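Local coordinates for flavoprotein (Thermotoga maritima, PDB 5V8S) that probably works as an oxidoreductase, passing electrons between an FMN-binding flavodoxin-like domain and a di-iron centre in a metallo-beta-lactamase-like domain, at residues I37-F40 with W44-P47; E200-H205 with L242-D247; P204-Y209 with Q249-H254. The protein carries 1 engineered substitution. All blocks are in the same frame, centred on the assembly; numbering follows the deposited sequence.

Contact 1: residues I37-F40 with W44-P47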
ATOM      1  N   ILE A  37       2.103   5.798 -17.961  1.00 22.53           N
ATOM      2  CA  ILE A  37       2.475   5.719 -16.557  1.00 21.03           C
ATOM      3  C   ILE A  37       1.222   5.573 -15.704  1.00 21.83           C
ATOM      4  O   ILE A  37       0.168   6.150 -16.000  1.00 23.59           O
ATOM      5  CB  ILE A  37       3.297   6.967 -16.189  1.00 20.21           C
ATOM      6  CG1 ILE A  37       3.885   6.848 -14.786  1.00 19.81           C
ATOM      7  CG2 ILE A  37       2.442   8.247 -16.314  1.00 19.66           C
ATOM      8  CD1 ILE A  37       5.088   7.742 -14.573  1.00 20.17           C
ATOM      9  N   ARG A  38       1.337   4.782 -14.636  1.00 20.96           N
ATOM     10  CA  ARG A  38       0.267   4.585 -13.662  1.00 20.40           C
ATOM     11  C   ARG A  38       0.621   5.070 -12.265  1.00 19.63           C
ATOM     12  O   ARG A  38      -0.275   5.508 -11.524  1.00 19.59           O
ATOM     13  CB  ARG A  38      -0.114   3.084 -13.580  1.00 24.33           C
ATOM     14  CG  ARG A  38      -0.557   2.526 -14.931  1.00 29.46           C
ATOM     15  CD  ARG A  38      -0.972   1.083 -14.840  1.00 36.23           C
ATOM     16  NE  ARG A  38      -2.200   0.949 -14.082  1.00 41.60           N
ATOM     17  CZ  ARG A  38      -2.549  -0.148 -13.423  1.00 46.68           C
ATOM     18  NH1 ARG A  38      -1.749  -1.210 -13.417  1.00 48.52           N
ATOM     19  NH2 ARG A  38      -3.693  -0.176 -12.759  1.00 47.80           N
ATOM     20  N   TYR A  39       1.900   5.016 -11.887  1.00 18.95           N
ATOM     21  CA  TYR A  39       2.356   5.335 -10.535  1.00 18.34           C
ATOM     22  C   TYR A  39       3.560   6.265 -10.656  1.00 18.48           C
ATOM     23  O   TYR A  39       4.663   5.816 -10.992  1.00 18.78           O
ATOM     24  CB  TYR A  39       2.755   4.068  -9.801  1.00 18.88           C
ATOM     25  CG  TYR A  39       1.652   3.013  -9.796  1.00 19.70           C
ATOM     26  CD1 TYR A  39       0.468   3.213  -9.107  1.00 21.23           C
ATOM     27  CD2 TYR A  39       1.790   1.846 -10.534  1.00 19.97           C
ATOM     28  CE1 TYR A  39      -0.539   2.251  -9.121  1.00 21.62           C
ATOM     29  CE2 TYR A  39       0.787   0.881 -10.558  1.00 20.84           C
ATOM     30  CZ  TYR A  39      -0.362   1.088  -9.846  1.00 21.75           C
ATOM     31  OH  TYR A  39      -1.353   0.148  -9.874  1.00 24.80           O
ATOM     32  N   PHE A  40       3.367   7.549 -10.370  1.00 17.39           N
ATOM     33  CA  PHE A  40       4.487   8.467 -10.442  1.00 17.64           C
ATOM     34  C   PHE A  40       5.476   8.161  -9.330  1.00 18.26           C
ATOM     35  O   PHE A  40       5.090   7.875  -8.195  1.00 18.65           O
ATOM     36  CB  PHE A  40       4.003   9.911 -10.366  1.00 17.22           C
ATOM     37  CG  PHE A  40       5.001  10.892 -10.896  1.00 18.26           C
ATOM     38  CD1 PHE A  40       5.318  10.870 -12.230  1.00 19.14           C
ATOM     39  CD2 PHE A  40       5.625  11.799 -10.055  1.00 19.88           C
ATOM     40  CE1 PHE A  40       6.260  11.744 -12.747  1.00 19.70           C
ATOM     41  CE2 PHE A  40       6.578  12.676 -10.558  1.00 20.65           C
ATOM     42  CZ  PHE A  40       6.873  12.651 -11.916  1.00 21.35           C
ATOM     43  N   TRP A  44       2.790   6.973  -6.656  1.00 17.48           N
ATOM     44  CA  TRP A  44       1.596   7.821  -6.579  1.00 18.43           C
ATOM     45  C   TRP A  44       0.640   7.507  -7.725  1.00 17.85           C
ATOM     46  O   TRP A  44       0.976   7.667  -8.896  1.00 18.95           O
ATOM     47  CB  TRP A  44       1.960   9.306  -6.552  1.00 18.54           C
ATOM     48  CG  TRP A  44       3.026   9.598  -5.574  1.00 18.02           C
ATOM     49  CD1 TRP A  44       4.257  10.105  -5.857  1.00 18.68           C
ATOM     50  CD2 TRP A  44       2.992   9.395  -4.158  1.00 18.59           C
ATOM     51  NE1 TRP A  44       4.998  10.211  -4.709  1.00 20.51           N
ATOM     52  CE2 TRP A  44       4.249   9.774  -3.652  1.00 19.37           C
ATOM     53  CE3 TRP A  44       2.033   8.894  -3.271  1.00 18.95           C
ATOM     54  CZ2 TRP A  44       4.576   9.676  -2.295  1.00 21.41           C
ATOM     55  CZ3 TRP A  44       2.357   8.801  -1.910  1.00 20.45           C
ATOM     56  CH2 TRP A  44       3.624   9.189  -1.445  1.00 22.23           C
ATOM     57  N   GLU A  45      -0.555   7.055  -7.378  1.00 18.22           N
ATOM     58  CA  GLU A  45      -1.561   6.686  -8.371  1.00 18.68           C
ATOM     59  C   GLU A  45      -2.009   7.905  -9.173  1.00 18.29           C
ATOM     60  O   GLU A  45      -2.607   8.833  -8.620  1.00 19.89           O
ATOM     61  CB  GLU A  45      -2.759   6.090  -7.646  1.00 20.52           C
ATOM     62  CG  GLU A  45      -2.425   4.930  -6.702  1.00 21.69           C
ATOM     63  CD  GLU A  45      -2.184   5.343  -5.217  1.00 24.33           C
ATOM     64  OE1 GLU A  45      -1.722   6.484  -4.936  1.00 22.56           O
ATOM     65  OE2 GLU A  45      -2.453   4.499  -4.332  1.00 25.39           O
ATOM     66  N   ILE A  46      -1.749   7.885 -10.480  1.00 18.58           N
ATOM     67  CA  ILE A  46      -2.120   8.988 -11.374  1.00 18.55           C
ATOM     68  C   ILE A  46      -2.819   8.441 -12.615  1.00 20.13           C
ATOM     69  O   ILE A  46      -2.268   8.489 -13.720  1.00 20.73           O
ATOM     70  CB  ILE A  46      -0.912   9.891 -11.730  1.00 18.30           C
ATOM     71  CG1 ILE A  46       0.283   9.091 -12.284  1.00 18.72           C
ATOM     72  CG2 ILE A  46      -0.494  10.677 -10.515  1.00 20.28           C
ATOM     73  CD1 ILE A  46       1.302  10.019 -13.036  1.00 19.76           C
ATOM     74  N   PRO A  47      -4.046   7.940 -12.488  1.00 21.40           N
ATOM     75  CA  PRO A  47      -4.802   7.556 -13.691  1.00 22.10           C
ATOM     76  C   PRO A  47      -4.979   8.695 -14.685  1.00 23.55           C
ATOM     77  O   PRO A  47      -5.223   8.431 -15.874  1.00 24.99           O
ATOM     78  CB  PRO A  47      -6.156   7.086 -13.130  1.00 23.65           C
ATOM     79  CG  PRO A  47      -6.229   7.684 -11.770  1.00 23.98           C
ATOM     80  CD  PRO A  47      -4.828   7.778 -11.255  1.00 22.51           C
TER
HETATM   81  O   HOH W   1      -2.397   6.369 -15.536  1.00 64.72           O
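F40 and W44 close a small antiparallel beta hairpin, strands 39-40 and 44-45, inserted between strands 26-34 and 50-59 of the metallo-beta-lactamase-like part of the chain. The two residues form a hydrogen-bonded pair: F40 N reaches W44 O at 2.8 Å, and W44 N returns the bond to F40 O. W44 O also receives the CA-H of Y39, at 3.2 Å from Y39 CA. Beyond the non-hydrogen-bonded pair of Y39 and E45, I46 N donates to R38 O, carrying the pairing past the regular strands.

F40 and W44 lie on one face, and I46 packs beside them. With chi1 at 53°, I46 CG1 sits between its own backbone N and carbonyl carbon; from there CD1 lies 3.8 Å from F40 CB and also meets I37 CG2. F40 O lies obliquely beside the W44 indole, 3.3 Å from W44 CD1, while NE1 bonds E41. On this side the hairpin borders the active site: the F40 side chain is about 5 Å from the mu-oxo-diiron cluster.

On the opposite face E45 CG meets the edge of the Y39 ring, 4.1 Å from Y39 CE1. The E45 chain bends at its second torsion, and OE2 accepts from I310 N. Y39 makes a cation-pi contact with R307 of the second subunit, consistent with the head-to-tail dimer of flavo-diiron proteins. At the open end of the hairpin one water donates to two carbonyls, I37 O at 2.6 Å and I46 O at 2.8 Å.

Contact 2: residues E200-H205 with L242-D247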
ATOM      1  N   GLU A 200      -9.931  25.486 -13.489  1.00 26.69           N
ATOM      2  CA  GLU A 200     -10.591  25.034 -12.265  1.00 27.94           C
ATOM      3  C   GLU A 200     -10.499  23.525 -12.099  1.00 27.86           C
ATOM      4  O   GLU A 200     -10.317  23.037 -10.980  1.00 29.33           O
ATOM      5  CB  GLU A 200     -12.051  25.484 -12.246  1.00 31.34           C
ATOM      6  CG  GLU A 200     -12.178  26.983 -12.041  1.00 35.73           C
ATOM      7  CD  GLU A 200     -13.610  27.488 -12.124  1.00 39.61           C
ATOM      8  OE1 GLU A 200     -14.533  26.714 -11.808  1.00 42.11           O
ATOM      9  OE2 GLU A 200     -13.810  28.667 -12.504  1.00 40.66           O
ATOM     10  N   ARG A 201     -10.655  22.760 -13.182  1.00 27.04           N
ATOM     11  CA  ARG A 201     -10.494  21.316 -13.104  1.00 26.65           C
ATOM     12  C   ARG A 201      -9.048  20.930 -12.835  1.00 24.43           C
ATOM     13  O   ARG A 201      -8.794  19.871 -12.270  1.00 26.00           O
ATOM     14  CB  ARG A 201     -10.991  20.727 -14.420  1.00 30.46           C
ATOM     15  CG  ARG A 201     -10.706  19.321 -14.695  1.00 37.55           C
ATOM     16  CD  ARG A 201     -11.287  18.921 -16.065  1.00 43.22           C
ATOM     17  NE  ARG A 201     -12.196  19.925 -16.639  1.00 48.01           N
ATOM     18  CZ  ARG A 201     -12.147  20.354 -17.899  1.00 51.20           C
ATOM     19  NH1 ARG A 201     -11.249  19.860 -18.757  1.00 52.20           N
ATOM     20  NH2 ARG A 201     -13.010  21.274 -18.305  1.00 51.96           N
ATOM     21  N   TYR A 202      -8.091  21.753 -13.278  1.00 23.41           N
ATOM     22  CA  TYR A 202      -6.671  21.421 -13.198  1.00 21.86           C
ATOM     23  C   TYR A 202      -6.107  21.610 -11.791  1.00 22.44           C
ATOM     24  O   TYR A 202      -5.266  20.821 -11.351  1.00 21.58           O
ATOM     25  CB  TYR A 202      -5.914  22.280 -14.215  1.00 21.09           C
ATOM     26  CG  TYR A 202      -4.406  22.133 -14.194  1.00 20.82           C
ATOM     27  CD1 TYR A 202      -3.794  20.907 -14.421  1.00 20.97           C
ATOM     28  CD2 TYR A 202      -3.580  23.242 -13.995  1.00 20.78           C
ATOM     29  CE1 TYR A 202      -2.427  20.777 -14.424  1.00 20.98           C
ATOM     30  CE2 TYR A 202      -2.189  23.118 -14.000  1.00 20.61           C
ATOM     31  CZ  TYR A 202      -1.626  21.872 -14.205  1.00 19.81           C
ATOM     32  OH  TYR A 202      -0.252  21.744 -14.225  1.00 19.97           O
ATOM     33  N   LEU A 203      -6.527  22.644 -11.072  1.00 21.79           N
ATOM     34  CA  LEU A 203      -5.837  22.986  -9.830  1.00 21.03           C
ATOM     35  C   LEU A 203      -5.833  21.861  -8.795  1.00 21.26           C
ATOM     36  O   LEU A 203      -4.805  21.687  -8.115  1.00 22.20           O
ATOM     37  CB  LEU A 203      -6.351  24.321  -9.275  1.00 23.36           C
ATOM     38  CG  LEU A 203      -5.808  25.540 -10.041  1.00 24.25           C
ATOM     39  CD1 LEU A 203      -6.568  26.784  -9.635  1.00 25.75           C
ATOM     40  CD2 LEU A 203      -4.335  25.725  -9.786  1.00 24.98           C
ATOM     41  N   PRO A 204      -6.894  21.081  -8.612  1.00 22.33           N
ATOM     42  CA  PRO A 204      -6.794  19.957  -7.666  1.00 20.73           C
ATOM     43  C   PRO A 204      -5.714  18.959  -8.047  1.00 19.79           C
ATOM     44  O   PRO A 204      -5.104  18.343  -7.165  1.00 20.80           O
ATOM     45  CB  PRO A 204      -8.198  19.342  -7.693  1.00 21.44           C
ATOM     46  CG  PRO A 204      -9.085  20.474  -8.131  1.00 23.51           C
ATOM     47  CD  PRO A 204      -8.271  21.278  -9.099  1.00 22.50           C
ATOM     48  N   HIS A 205      -5.446  18.790  -9.345  1.00 19.65           N
ATOM     49  CA  HIS A 205      -4.340  17.938  -9.768  1.00 18.79           C
ATOM     50  C   HIS A 205      -2.982  18.591  -9.525  1.00 18.95           C
ATOM     51  O   HIS A 205      -1.978  17.874  -9.402  1.00 18.60           O
ATOM     52  CB  HIS A 205      -4.504  17.531 -11.228  1.00 19.37           C
ATOM     53  CG  HIS A 205      -5.762  16.759 -11.490  1.00 21.45           C
ATOM     54  ND1 HIS A 205      -5.839  15.391 -11.334  1.00 23.01           N
ATOM     55  CD2 HIS A 205      -6.997  17.169 -11.867  1.00 23.79           C
ATOM     56  CE1 HIS A 205      -7.074  14.994 -11.601  1.00 24.61           C
ATOM     57  NE2 HIS A 205      -7.796  16.054 -11.926  1.00 24.91           N
ATOM     58  N   LEU A 242       0.069  22.507 -17.287  1.00 19.75           N
ATOM     59  CA  LEU A 242      -0.242  23.720 -18.020  1.00 20.07           C
ATOM     60  C   LEU A 242       0.879  24.748 -17.923  1.00 20.68           C
ATOM     61  O   LEU A 242       1.581  24.859 -16.914  1.00 21.47           O
ATOM     62  CB  LEU A 242      -1.498  24.342 -17.430  1.00 21.10           C
ATOM     63  CG  LEU A 242      -2.857  23.723 -17.763  1.00 24.78           C
ATOM     64  CD1 LEU A 242      -3.927  24.696 -17.306  1.00 25.75           C
ATOM     65  CD2 LEU A 242      -3.015  23.395 -19.258  1.00 24.76           C
ATOM     66  N   ILE A 243       0.980  25.555 -18.982  1.00 21.60           N
ATOM     67  CA  ILE A 243       1.774  26.779 -19.012  1.00 21.20           C
ATOM     68  C   ILE A 243       0.870  27.918 -18.578  1.00 21.36           C
ATOM     69  O   ILE A 243      -0.322  27.929 -18.908  1.00 22.39           O
ATOM     70  CB  ILE A 243       2.301  27.011 -20.438  1.00 23.35           C
ATOM     71  CG1 ILE A 243       3.284  25.910 -20.805  1.00 23.71           C
ATOM     72  CG2 ILE A 243       2.915  28.398 -20.602  1.00 26.37           C
ATOM     73  CD1 ILE A 243       3.423  25.732 -22.281  1.00 26.31           C
ATOM     74  N   TRP A 244       1.428  28.882 -17.853  1.00 20.34           N
ATOM     75  CA  TRP A 244       0.660  30.007 -17.326  1.00 21.43           C
ATOM     76  C   TRP A 244       1.152  31.298 -17.970  1.00 22.57           C
ATOM     77  O   TRP A 244       2.188  31.842 -17.581  1.00 22.61           O
ATOM     78  CB  TRP A 244       0.752  30.044 -15.805  1.00 21.44           C
ATOM     79  CG  TRP A 244       0.147  28.819 -15.181  1.00 21.87           C
ATOM     80  CD1 TRP A 244       0.659  27.544 -15.186  1.00 22.43           C
ATOM     81  CD2 TRP A 244      -1.106  28.740 -14.485  1.00 22.45           C
ATOM     82  NE1 TRP A 244      -0.198  26.695 -14.524  1.00 23.17           N
ATOM     83  CE2 TRP A 244      -1.281  27.405 -14.079  1.00 22.54           C
ATOM     84  CE3 TRP A 244      -2.080  29.676 -14.146  1.00 22.82           C
ATOM     85  CZ2 TRP A 244      -2.402  26.986 -13.362  1.00 23.59           C
ATOM     86  CZ3 TRP A 244      -3.196  29.259 -13.440  1.00 23.37           C
ATOM     87  CH2 TRP A 244      -3.344  27.927 -13.050  1.00 24.18           C
ATOM     88  N   LYS A 245       0.402  31.768 -18.958  1.00 24.28           N
ATOM     89  CA  LYS A 245       0.676  33.021 -19.647  1.00 25.59           C
ATOM     90  C   LYS A 245      -0.277  34.143 -19.272  1.00 26.96           C
ATOM     91  O   LYS A 245       0.102  35.313 -19.340  1.00 29.39           O
ATOM     92  CB  LYS A 245       0.598  32.795 -21.164  1.00 26.77           C
ATOM     93  CG  LYS A 245       1.794  32.045 -21.728  1.00 29.65           C
ATOM     94  CD  LYS A 245       1.549  31.535 -23.154  1.00 30.96           C
ATOM     95  CE  LYS A 245       1.363  32.655 -24.151  1.00 33.41           C
ATOM     96  NZ  LYS A 245       1.148  32.118 -25.538  1.00 34.90           N
ATOM     97  N   LYS A 246      -1.500  33.820 -18.870  1.00 28.07           N
ATOM     98  CA  LYS A 246      -2.463  34.856 -18.535  1.00 30.15           C
ATOM     99  C   LYS A 246      -2.313  35.310 -17.086  1.00 29.96           C
ATOM    100  O   LYS A 246      -2.333  36.511 -16.807  1.00 32.43           O
ATOM    101  CB  LYS A 246      -3.863  34.330 -18.839  1.00 32.43           C
ATOM    102  CG  LYS A 246      -5.023  35.172 -18.325  1.00 38.23           C
ATOM    103  CD  LYS A 246      -6.352  34.530 -18.725  1.00 43.07           C
ATOM    104  CE  LYS A 246      -7.362  34.570 -17.593  1.00 47.01           C
ATOM    105  NZ  LYS A 246      -8.597  33.758 -17.879  1.00 48.55           N
ATOM    106  N   ASP A 247      -2.146  34.376 -16.144  1.00 28.70           N
ATOM    107  CA  ASP A 247      -2.213  34.701 -14.719  1.00 29.64           C
ATOM    108  C   ASP A 247      -1.285  33.773 -13.939  1.00 27.70           C
ATOM    109  O   ASP A 247      -1.733  32.957 -13.127  1.00 28.15           O
ATOM    110  CB  ASP A 247      -3.660  34.567 -14.236  1.00 32.15           C
ATOM    111  CG  ASP A 247      -3.897  35.142 -12.852  1.00 34.21           C
ATOM    112  OD1 ASP A 247      -2.987  35.716 -12.237  1.00 34.60           O
ATOM    113  OD2 ASP A 247      -5.036  35.007 -12.371  1.00 35.60           O
TER
HETATM  114  O   HOH W   2       1.083  24.074 -14.244  1.00 19.77           O
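Y202, on helix 196-214, packs its ring against L242 and W244 in the loop that follows strand 235-238 of the metallo-beta-lactamase-like fold. This loop leaves the metal-binding region just after H240, a residue of the di-iron pocket, and runs on to helix 248-260, so the contact fastens the loop to a helix. Further along the loop, D193 binds the backbone N atoms of K245, K246 and D247, and D247 occupies the N-cap of the next helix. The contact is buried, and no other chain reaches it.

The apolar part centres on the tyrosine ring. L242 lies over one face, its CG 4.0 Å from the ring centroid and 16° off the normal, a CH-pi contact displaced toward the rim. L242 CD1 meets the ring carbon Y202 CD2 at 3.6 Å, as the two side chains run past each other in opposite directions. W244 arrives near the plane of the same ring: W244 CZ2 is 3.9 Å from Y202 CE2, and each ring offers its edge to the other. The next residue, L203, rests its CD2 obliquely against W244 CH2 at 4.1 Å, and L203 also touches R250 and H254 of helix 248-260.

The polar part gathers at the phenol tip. With CG opposite the backbone N about CA-CB (chi1 176°), the Y202 ring extends from the helix toward the loop, and OH accepts L242 N over 3.2 Å in a bent bond (147°). A single water joins Y202, L242 and W244 at this end: it donates to L242 O, and accepts from Y202 OH at 2.7 Å and from the indole W244 NE1 at 2.9 Å.

Contact 3: residues P204-Y209 with Q249-H254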
ATOM      1  N   PRO A 204      -6.894  21.081  -8.612  1.00 22.33           N
ATOM      2  CA  PRO A 204      -6.794  19.957  -7.666  1.00 20.73           C
ATOM      3  C   PRO A 204      -5.714  18.959  -8.047  1.00 19.79           C
ATOM      4  O   PRO A 204      -5.104  18.343  -7.165  1.00 20.80           O
ATOM      5  CB  PRO A 204      -8.198  19.342  -7.693  1.00 21.44           C
ATOM      6  CG  PRO A 204      -9.085  20.474  -8.131  1.00 23.51           C
ATOM      7  CD  PRO A 204      -8.271  21.278  -9.099  1.00 22.50           C
ATOM      8  N   HIS A 205      -5.446  18.790  -9.345  1.00 19.65           N
ATOM      9  CA  HIS A 205      -4.340  17.938  -9.768  1.00 18.79           C
ATOM     10  C   HIS A 205      -2.982  18.591  -9.525  1.00 18.95           C
ATOM     11  O   HIS A 205      -1.978  17.874  -9.402  1.00 18.60           O
ATOM     12  CB  HIS A 205      -4.504  17.531 -11.228  1.00 19.37           C
ATOM     13  CG  HIS A 205      -5.762  16.759 -11.490  1.00 21.45           C
ATOM     14  ND1 HIS A 205      -5.839  15.391 -11.334  1.00 23.01           N
ATOM     15  CD2 HIS A 205      -6.997  17.169 -11.867  1.00 23.79           C
ATOM     16  CE1 HIS A 205      -7.074  14.994 -11.601  1.00 24.61           C
ATOM     17  NE2 HIS A 205      -7.796  16.054 -11.926  1.00 24.91           N
ATOM     18  N   VAL A 206      -2.933  19.926  -9.458  1.00 18.19           N
ATOM     19  CA  VAL A 206      -1.729  20.609  -8.996  1.00 17.81           C
ATOM     20  C   VAL A 206      -1.515  20.333  -7.517  1.00 18.41           C
ATOM     21  O   VAL A 206      -0.408  20.000  -7.092  1.00 18.56           O
ATOM     22  CB  VAL A 206      -1.825  22.120  -9.280  1.00 18.61           C
ATOM     23  CG1 VAL A 206      -0.625  22.851  -8.676  1.00 18.64           C
ATOM     24  CG2 VAL A 206      -1.912  22.349 -10.769  1.00 19.84           C
ATOM     25  N   THR A 207      -2.582  20.414  -6.716  1.00 18.90           N
ATOM     26  CA  THR A 207      -2.440  20.113  -5.297  1.00 17.92           C
ATOM     27  C   THR A 207      -1.925  18.695  -5.096  1.00 17.34           C
ATOM     28  O   THR A 207      -1.041  18.456  -4.265  1.00 17.60           O
ATOM     29  CB  THR A 207      -3.783  20.279  -4.596  1.00 19.35           C
ATOM     30  OG1 THR A 207      -4.208  21.634  -4.773  1.00 21.14           O
ATOM     31  CG2 THR A 207      -3.636  19.987  -3.108  1.00 19.95           C
ATOM     32  N   LYS A 208      -2.479  17.741  -5.843  1.00 17.47           N
ATOM     33  CA  LYS A 208      -2.038  16.353  -5.738  1.00 17.72           C
ATOM     34  C   LYS A 208      -0.549  16.218  -6.041  1.00 17.76           C
ATOM     35  O   LYS A 208       0.170  15.495  -5.342  1.00 18.05           O
ATOM     36  CB  LYS A 208      -2.865  15.505  -6.700  1.00 18.71           C
ATOM     37  CG  LYS A 208      -2.682  14.005  -6.574  1.00 19.00           C
ATOM     38  CD  LYS A 208      -3.588  13.328  -7.610  1.00 21.87           C
ATOM     39  CE  LYS A 208      -3.438  11.839  -7.692  1.00 23.19           C
ATOM     40  NZ  LYS A 208      -4.376  11.273  -8.715  1.00 23.42           N
ATOM     41  N   TYR A 209      -0.077  16.901  -7.092  1.00 17.34           N
ATOM     42  CA  TYR A 209       1.341  16.922  -7.446  1.00 17.65           C
ATOM     43  C   TYR A 209       2.182  17.548  -6.336  1.00 17.38           C
ATOM     44  O   TYR A 209       3.215  17.000  -5.934  1.00 17.14           O
ATOM     45  CB  TYR A 209       1.513  17.697  -8.764  1.00 18.45           C
ATOM     46  CG  TYR A 209       2.950  17.823  -9.184  1.00 18.91           C
ATOM     47  CD1 TYR A 209       3.560  16.814  -9.909  1.00 19.46           C
ATOM     48  CD2 TYR A 209       3.708  18.954  -8.854  1.00 19.28           C
ATOM     49  CE1 TYR A 209       4.887  16.917 -10.297  1.00 22.20           C
ATOM     50  CE2 TYR A 209       5.020  19.050  -9.227  1.00 21.42           C
ATOM     51  CZ  TYR A 209       5.604  18.022  -9.943  1.00 23.20           C
ATOM     52  OH  TYR A 209       6.927  18.123 -10.310  1.00 26.79           O
ATOM     53  N   GLN A 249       0.462  34.448 -11.425  1.00 26.84           N
ATOM     54  CA  GLN A 249       0.392  34.676  -9.986  1.00 25.77           C
ATOM     55  C   GLN A 249      -0.675  33.799  -9.348  1.00 26.09           C
ATOM     56  O   GLN A 249      -0.550  33.424  -8.176  1.00 26.83           O
ATOM     57  CB  GLN A 249       0.133  36.152  -9.670  1.00 29.26           C
ATOM     58  CG  GLN A 249       0.429  36.523  -8.220  1.00 32.38           C
ATOM     59  CD  GLN A 249       1.854  36.166  -7.784  1.00 35.09           C
ATOM     60  OE1 GLN A 249       2.834  36.493  -8.463  1.00 36.36           O
ATOM     61  NE2 GLN A 249       1.968  35.504  -6.642  1.00 35.19           N
ATOM     62  N   ARG A 250      -1.711  33.437 -10.104  1.00 25.35           N
ATOM     63  CA  ARG A 250      -2.735  32.550  -9.557  1.00 24.80           C
ATOM     64  C   ARG A 250      -2.126  31.206  -9.187  1.00 23.86           C
ATOM     65  O   ARG A 250      -2.476  30.612  -8.157  1.00 24.31           O
ATOM     66  CB  ARG A 250      -3.853  32.354 -10.581  1.00 25.14           C
ATOM     67  CG  ARG A 250      -5.014  31.518 -10.088  1.00 26.70           C
ATOM     68  CD  ARG A 250      -6.097  31.460 -11.158  1.00 28.17           C
ATOM     69  NE  ARG A 250      -7.254  30.677 -10.760  1.00 29.19           N
ATOM     70  CZ  ARG A 250      -8.330  30.509 -11.516  1.00 31.44           C
ATOM     71  NH1 ARG A 250      -8.409  31.086 -12.709  1.00 32.91           N
ATOM     72  NH2 ARG A 250      -9.338  29.767 -11.075  1.00 31.13           N
ATOM     73  N   LEU A 251      -1.223  30.710 -10.026  1.00 23.32           N
ATOM     74  CA  LEU A 251      -0.565  29.446  -9.744  1.00 22.83           C
ATOM     75  C   LEU A 251       0.385  29.581  -8.562  1.00 22.88           C
ATOM     76  O   LEU A 251       0.425  28.704  -7.688  1.00 22.51           O
ATOM     77  CB  LEU A 251       0.165  28.959 -10.995  1.00 22.53           C
ATOM     78  CG  LEU A 251       1.052  27.734 -10.783  1.00 23.39           C
ATOM     79  CD1 LEU A 251       0.217  26.477 -10.584  1.00 22.85           C
ATOM     80  CD2 LEU A 251       2.000  27.557 -11.925  1.00 26.35           C
ATOM     81  N   LEU A 252       1.164  30.667  -8.512  1.00 23.43           N
ATOM     82  CA  LEU A 252       2.061  30.856  -7.376  1.00 24.59           C
ATOM     83  C   LEU A 252       1.275  30.969  -6.070  1.00 25.23           C
ATOM     84  O   LEU A 252       1.675  30.398  -5.047  1.00 25.35           O
ATOM     85  CB  LEU A 252       2.982  32.057  -7.619  1.00 26.14           C
ATOM     86  CG  LEU A 252       3.932  31.826  -8.816  1.00 28.24           C
ATOM     87  CD1 LEU A 252       4.713  33.099  -9.181  1.00 28.92           C
ATOM     88  CD2 LEU A 252       4.900  30.648  -8.605  1.00 29.81           C
ATOM     89  N   ASN A 253       0.149  31.694  -6.084  1.00 25.00           N
ATOM     90  CA  ASN A 253      -0.670  31.791  -4.876  1.00 25.26           C
ATOM     91  C   ASN A 253      -1.202  30.424  -4.471  1.00 23.82           C
ATOM     92  O   ASN A 253      -1.311  30.132  -3.280  1.00 24.28           O
ATOM     93  CB  ASN A 253      -1.843  32.756  -5.074  1.00 27.19           C
ATOM     94  CG  ASN A 253      -1.417  34.191  -5.228  1.00 30.36           C
ATOM     95  OD1 ASN A 253      -0.328  34.588  -4.819  1.00 30.73           O
ATOM     96  ND2 ASN A 253      -2.286  34.982  -5.816  1.00 32.47           N
ATOM     97  N   HIS A 254      -1.557  29.586  -5.451  1.00 22.65           N
ATOM     98  CA  HIS A 254      -2.031  28.243  -5.134  1.00 21.58           C
ATOM     99  C   HIS A 254      -0.929  27.416  -4.481  1.00 21.69           C
ATOM    100  O   HIS A 254      -1.171  26.738  -3.478  1.00 21.45           O
ATOM    101  CB  HIS A 254      -2.553  27.549  -6.394  1.00 21.88           C
ATOM    102  CG  HIS A 254      -3.185  26.221  -6.132  1.00 21.74           C
ATOM    103  ND1 HIS A 254      -4.457  26.103  -5.624  1.00 22.90           N
ATOM    104  CD2 HIS A 254      -2.718  24.960  -6.284  1.00 21.50           C
ATOM    105  CE1 HIS A 254      -4.752  24.821  -5.479  1.00 23.12           C
ATOM    106  NE2 HIS A 254      -3.720  24.108  -5.881  1.00 22.17           N
TER
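The imidazole of H254 turns one edge to T207: OG1 lies near the ring plane, 2.8 Å from H254 NE2, and T207 N is also in plane, though 4.0 Å from that nitrogen. V206 comes to the same ring obliquely, its CG1 3.8 Å from H254 CD2. The T207 and H254 side chains meet at about a right angle, with the hydroxyl at the imidazole edge.

The two helices involved, 196-214 and 248-260, pack against each other in the metallo-beta-lactamase-like part of the chain. The short segments 204-209 and 249-254 cross at -46° with their axes 11.3 Å apart, a wide spacing that the side chains must bridge. H254 does most of this: its CG swings away from the backbone N (chi1 -174°), carrying the ring across to helix 196-214. One turn earlier on helix 248-260, L251 CD1 makes a looser apolar contact with V206 CG1 at 4.2 Å, while L251 also packs on W244. A single branch of the valine thus serves both neighbours, the same CG1 methyl meeting the leucine and the imidazole carbon. The seam continues past the segments, V206 touching Y255 and T207 touching V258.

Chemically, the contact is one side-chain hydrogen bond beside a small apolar patch formed by V206, L251 and the H254 ring. T207 OG1 has two partners, H254 NE2 and, by a weak bond one turn back, L203 O; the hydroxyl thus links the imidazole to the backbone of its own helix. The bond to H254 gives the buried hydroxyl a partner and would favour this ring orientation; either T207 OG1 or H254 NE2 could be the donor.

Contacts 2 and 3 are buried and share helix 196-214, with P204 and H205 common to both; their centres are 7 Å apart, and L203 and W244 of one touch H254 and L251 of the other. Contact 1 is only partly buried, its centre 20 Å from contact 2 and 19 Å from contact 3, and it alone meets the second subunit. Backbone pairing dominates there, whereas contact 2 relies on aromatic and apolar packing on the Y202 ring, with a bridging water at its hydroxyl end, and contact 3 on one direct side-chain bond with sparse apolar packing. Contacts 1 and 3 still touch: K208 NZ of helix 196-214 bonds E45 O, tying the hairpin to that helix.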